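Local structure of D-glucosaminate-6-phosphate ammonia lyase (Salmonella typhimurium, 7LCE) at residues 12-23 and 323-334. The protein belongs to the selenocysteine synthase-like family of fold-type I enzymes, with a covalently attached pyridoxal phosphate cofactor. Sequence-based numbering, arbitrary orientation.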
# COMPACT_ATOMS: atom_id res chain seq x y z
N LYS A 12 14.97 -2.57 56.26
CA LYS A 12 16.22 -3.05 56.83
C LYS A 12 17.34 -2.02 56.68
O LYS A 12 17.40 -1.28 55.69
CB LYS A 12 16.66 -4.35 56.15
CG LYS A 12 15.63 -5.45 56.17
CD LYS A 12 16.10 -6.62 55.32
CE LYS A 12 16.36 -7.83 56.19
NZ LYS A 12 16.75 -9.01 55.37
N LYS A 13 18.22 -1.98 57.67
CA LYS A 13 19.46 -1.24 57.52
C LYS A 13 20.37 -2.00 56.56
O LYS A 13 20.62 -3.19 56.74
CB LYS A 13 20.14 -1.06 58.88
CG LYS A 13 21.53 -0.44 58.80
CD LYS A 13 22.12 -0.22 60.18
CE LYS A 13 23.54 0.32 60.07
NZ LYS A 13 23.56 1.62 59.34
N VAL A 14 20.87 -1.31 55.54
CA VAL A 14 21.65 -1.93 54.48
C VAL A 14 23.10 -1.50 54.61
O VAL A 14 23.39 -0.31 54.81
CB VAL A 14 21.10 -1.56 53.09
CG1 VAL A 14 21.94 -2.19 52.00
CG2 VAL A 14 19.64 -1.98 52.97
N ILE A 15 24.01 -2.47 54.51
CA ILE A 15 25.44 -2.21 54.46
C ILE A 15 25.93 -2.65 53.09
O ILE A 15 25.86 -3.84 52.75
CB ILE A 15 26.20 -2.95 55.57
CG1 ILE A 15 25.66 -2.56 56.94
CG2 ILE A 15 27.69 -2.66 55.48
CD1 ILE A 15 26.42 -3.18 58.09
N ASN A 16 26.45 -1.71 52.31
CA ASN A 16 26.84 -1.96 50.93
C ASN A 16 28.34 -2.21 50.87
O ASN A 16 29.13 -1.33 51.22
CB ASN A 16 26.46 -0.78 50.04
CG ASN A 16 26.63 -1.09 48.56
OD1 ASN A 16 27.38 -1.99 48.18
ND2 ASN A 16 25.93 -0.34 47.72
N ALA A 17 28.71 -3.39 50.40
CA ALA A 17 30.12 -3.74 50.20
C ALA A 17 30.36 -4.33 48.82
O ALA A 17 31.44 -4.87 48.58
CB ALA A 17 30.59 -4.72 51.28
N CYS A 18 29.39 -4.23 47.91
CA CYS A 18 29.53 -4.71 46.55
C CYS A 18 29.93 -3.60 45.58
O CYS A 18 30.84 -3.79 44.76
CB CYS A 18 28.23 -5.37 46.09
SG CYS A 18 28.37 -6.32 44.55
N GLY A 19 29.29 -2.45 45.66
CA GLY A 19 29.56 -1.35 44.76
C GLY A 19 28.33 -0.50 44.56
O GLY A 19 27.35 -0.60 45.30
N LYS A 20 28.39 0.36 43.54
CA LYS A 20 27.31 1.29 43.23
C LYS A 20 26.22 0.54 42.47
O LYS A 20 26.15 0.55 41.23
CB LYS A 20 27.83 2.49 42.46
CG LYS A 20 29.16 3.03 43.00
CD LYS A 20 28.96 3.99 44.16
CE LYS A 20 28.63 5.39 43.70
NZ LYS A 20 29.73 5.98 42.89
N MET A 21 25.36 -0.13 43.23
CA MET A 21 24.33 -1.02 42.69
C MET A 21 22.98 -0.32 42.64
O MET A 21 22.56 0.30 43.62
CB MET A 21 24.25 -2.29 43.53
CG MET A 21 25.50 -3.14 43.45
SD MET A 21 25.37 -4.70 44.32
CE MET A 21 23.81 -4.52 45.18
N THR A 22 22.29 -0.45 41.50
CA THR A 22 21.00 0.21 41.35
C THR A 22 19.95 -0.37 42.29
O THR A 22 18.99 0.33 42.65
CB THR A 22 20.52 0.10 39.89
OG1 THR A 22 20.30 -1.27 39.56
CG2 THR A 22 21.56 0.70 38.95
N ILE A 23 20.09 -1.64 42.70
CA ILE A 23 19.09 -2.24 43.58
C ILE A 23 19.21 -1.76 45.02
O ILE A 23 18.34 -2.08 45.84
CB ILE A 23 19.17 -3.78 43.57
CG1 ILE A 23 20.35 -4.27 44.41
CG2 ILE A 23 19.28 -4.30 42.15
CD1 ILE A 23 20.42 -5.77 44.54
N ARG A 323 23.03 -11.15 53.36
CA ARG A 323 21.94 -10.33 52.85
C ARG A 323 20.65 -10.56 53.63
O ARG A 323 19.94 -9.60 53.95
CB ARG A 323 21.70 -10.64 51.37
CG ARG A 323 22.85 -10.27 50.45
CD ARG A 323 22.51 -10.65 49.02
NE ARG A 323 22.22 -12.08 48.92
CZ ARG A 323 21.82 -12.68 47.81
NH1 ARG A 323 21.66 -12.01 46.68
NH2 ARG A 323 21.57 -13.99 47.83
N GLY A 324 20.33 -11.81 53.93
CA GLY A 324 19.05 -12.13 54.56
C GLY A 324 18.93 -11.72 56.01
O GLY A 324 17.81 -11.64 56.52
N GLY A 325 20.05 -11.45 56.68
CA GLY A 325 20.01 -11.11 58.09
C GLY A 325 19.24 -9.83 58.35
O GLY A 325 18.84 -9.10 57.45
N GLU A 326 19.01 -9.57 59.64
CA GLU A 326 18.29 -8.37 60.05
C GLU A 326 19.00 -7.11 59.57
O GLU A 326 18.34 -6.11 59.26
CB GLU A 326 18.10 -8.36 61.57
CG GLU A 326 17.19 -7.27 62.09
CD GLU A 326 17.26 -7.12 63.60
OE1 GLU A 326 18.05 -7.85 64.23
OE2 GLU A 326 16.52 -6.28 64.15
N ILE A 327 20.33 -7.14 59.52
CA ILE A 327 21.11 -6.11 58.85
C ILE A 327 21.52 -6.68 57.50
O ILE A 327 22.30 -7.64 57.43
CB ILE A 327 22.34 -5.70 59.67
CG1 ILE A 327 21.93 -5.13 61.03
CG2 ILE A 327 23.17 -4.68 58.91
CD1 ILE A 327 21.04 -3.91 60.94
N ALA A 328 20.98 -6.12 56.42
CA ALA A 328 21.25 -6.61 55.07
C ALA A 328 22.65 -6.20 54.64
O ALA A 328 22.91 -5.01 54.41
CB ALA A 328 20.20 -6.08 54.10
N ILE A 329 23.55 -7.17 54.52
CA ILE A 329 24.94 -6.93 54.13
C ILE A 329 25.15 -7.50 52.73
O ILE A 329 25.04 -8.71 52.51
CB ILE A 329 25.92 -7.55 55.13
CG1 ILE A 329 25.77 -6.90 56.51
CG2 ILE A 329 27.35 -7.41 54.62
CD1 ILE A 329 26.36 -7.72 57.63
N TYR A 330 25.45 -6.61 51.78
CA TYR A 330 25.64 -6.98 50.38
C TYR A 330 27.13 -6.97 50.06
O TYR A 330 27.75 -5.90 50.02
CB TYR A 330 24.87 -6.03 49.46
CG TYR A 330 23.37 -6.22 49.51
CD1 TYR A 330 22.60 -5.62 50.50
CD2 TYR A 330 22.72 -6.99 48.55
CE1 TYR A 330 21.23 -5.79 50.54
CE2 TYR A 330 21.35 -7.16 48.59
CZ TYR A 330 20.60 -6.56 49.58
OH TYR A 330 19.24 -6.73 49.62
N ALA A 331 27.70 -8.15 49.83
CA ALA A 331 29.09 -8.29 49.44
C ALA A 331 29.21 -8.61 47.96
O ALA A 331 28.22 -8.87 47.27
CB ALA A 331 29.77 -9.38 50.28
N ARG A 332 30.45 -8.60 47.47
CA ARG A 332 30.71 -8.95 46.08
C ARG A 332 30.64 -10.47 45.93
O ARG A 332 31.41 -11.20 46.57
CB ARG A 332 32.08 -8.44 45.63
CG ARG A 332 32.15 -6.94 45.40
CD ARG A 332 33.55 -6.50 45.01
NE ARG A 332 33.98 -7.03 43.72
CZ ARG A 332 33.80 -6.43 42.56
NH1 ARG A 332 33.17 -5.26 42.48
NH2 ARG A 332 34.24 -7.00 41.45
N LYS A 333 29.72 -10.94 45.09
CA LYS A 333 29.48 -12.36 44.89
C LYS A 333 29.95 -12.83 43.52
O LYS A 333 29.42 -13.81 42.98
CB LYS A 333 28.00 -12.69 45.10
CG LYS A 333 27.04 -11.69 44.47
CD LYS A 333 25.61 -12.01 44.87
CE LYS A 333 25.20 -13.39 44.38
NZ LYS A 333 23.83 -13.77 44.82
N TYR A 334 30.94 -12.15 42.95
CA TYR A 334 31.40 -12.48 41.60
C TYR A 334 32.02 -13.88 41.57
O TYR A 334 31.57 -14.76 40.83
CB TYR A 334 32.39 -11.43 41.11
CG TYR A 334 31.75 -10.11 40.74
CD1 TYR A 334 31.22 -9.27 41.72
CD2 TYR A 334 31.66 -9.70 39.41
CE1 TYR A 334 30.63 -8.06 41.38
CE2 TYR A 334 31.07 -8.50 39.07
CZ TYR A 334 30.56 -7.68 40.06
OH TYR A 334 29.97 -6.48 39.72
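I15 anchors a two-stranded parallel ladder between strands 13-17 and 327-331, whose axes are inclined at 14° to each other. Its N donates to A328 O (2.8 Å) and its O accepts from Y330 N (3.0 Å), both bonds nearly straight. More bent bonds, A328 N to K13 O and A17 N to Y330 O, extend the ladder either way.

Apolar contacts line both faces. On one, I15 CD1 meets I327 CG2 at 3.7 Å, I15 and I329 run side by side, and helix 352-365 packs against both. On the other, chi1 of V14 (179°) sets CG1 beside the carbonyl carbon, where it meets Y330 CD1 obliquely at 3.8 Å. R323 CG lies over one face of that ring, toward the rim, while Y330 OH hydrogen-bonds to E46 of the second subunit.

Polar contacts at the ends are weaker or local. K12 NZ makes weak bonds to the carbonyls of G324 and G325, where helix 315-324 ends. Beyond the ladder, N16 braces its own turn: OD1 accepts from C18 N, forming an Asx turn, and from G19 N, widening it to an Asx motif, and ND2 returns a bond to G19 O (2.8 Å).

Backbone pairing thus ties the N-terminal strand to the C-terminal part of the chain, while the N16-braced turn leads to K20, whose NZ hydrogen-bonds to O of the modified K213.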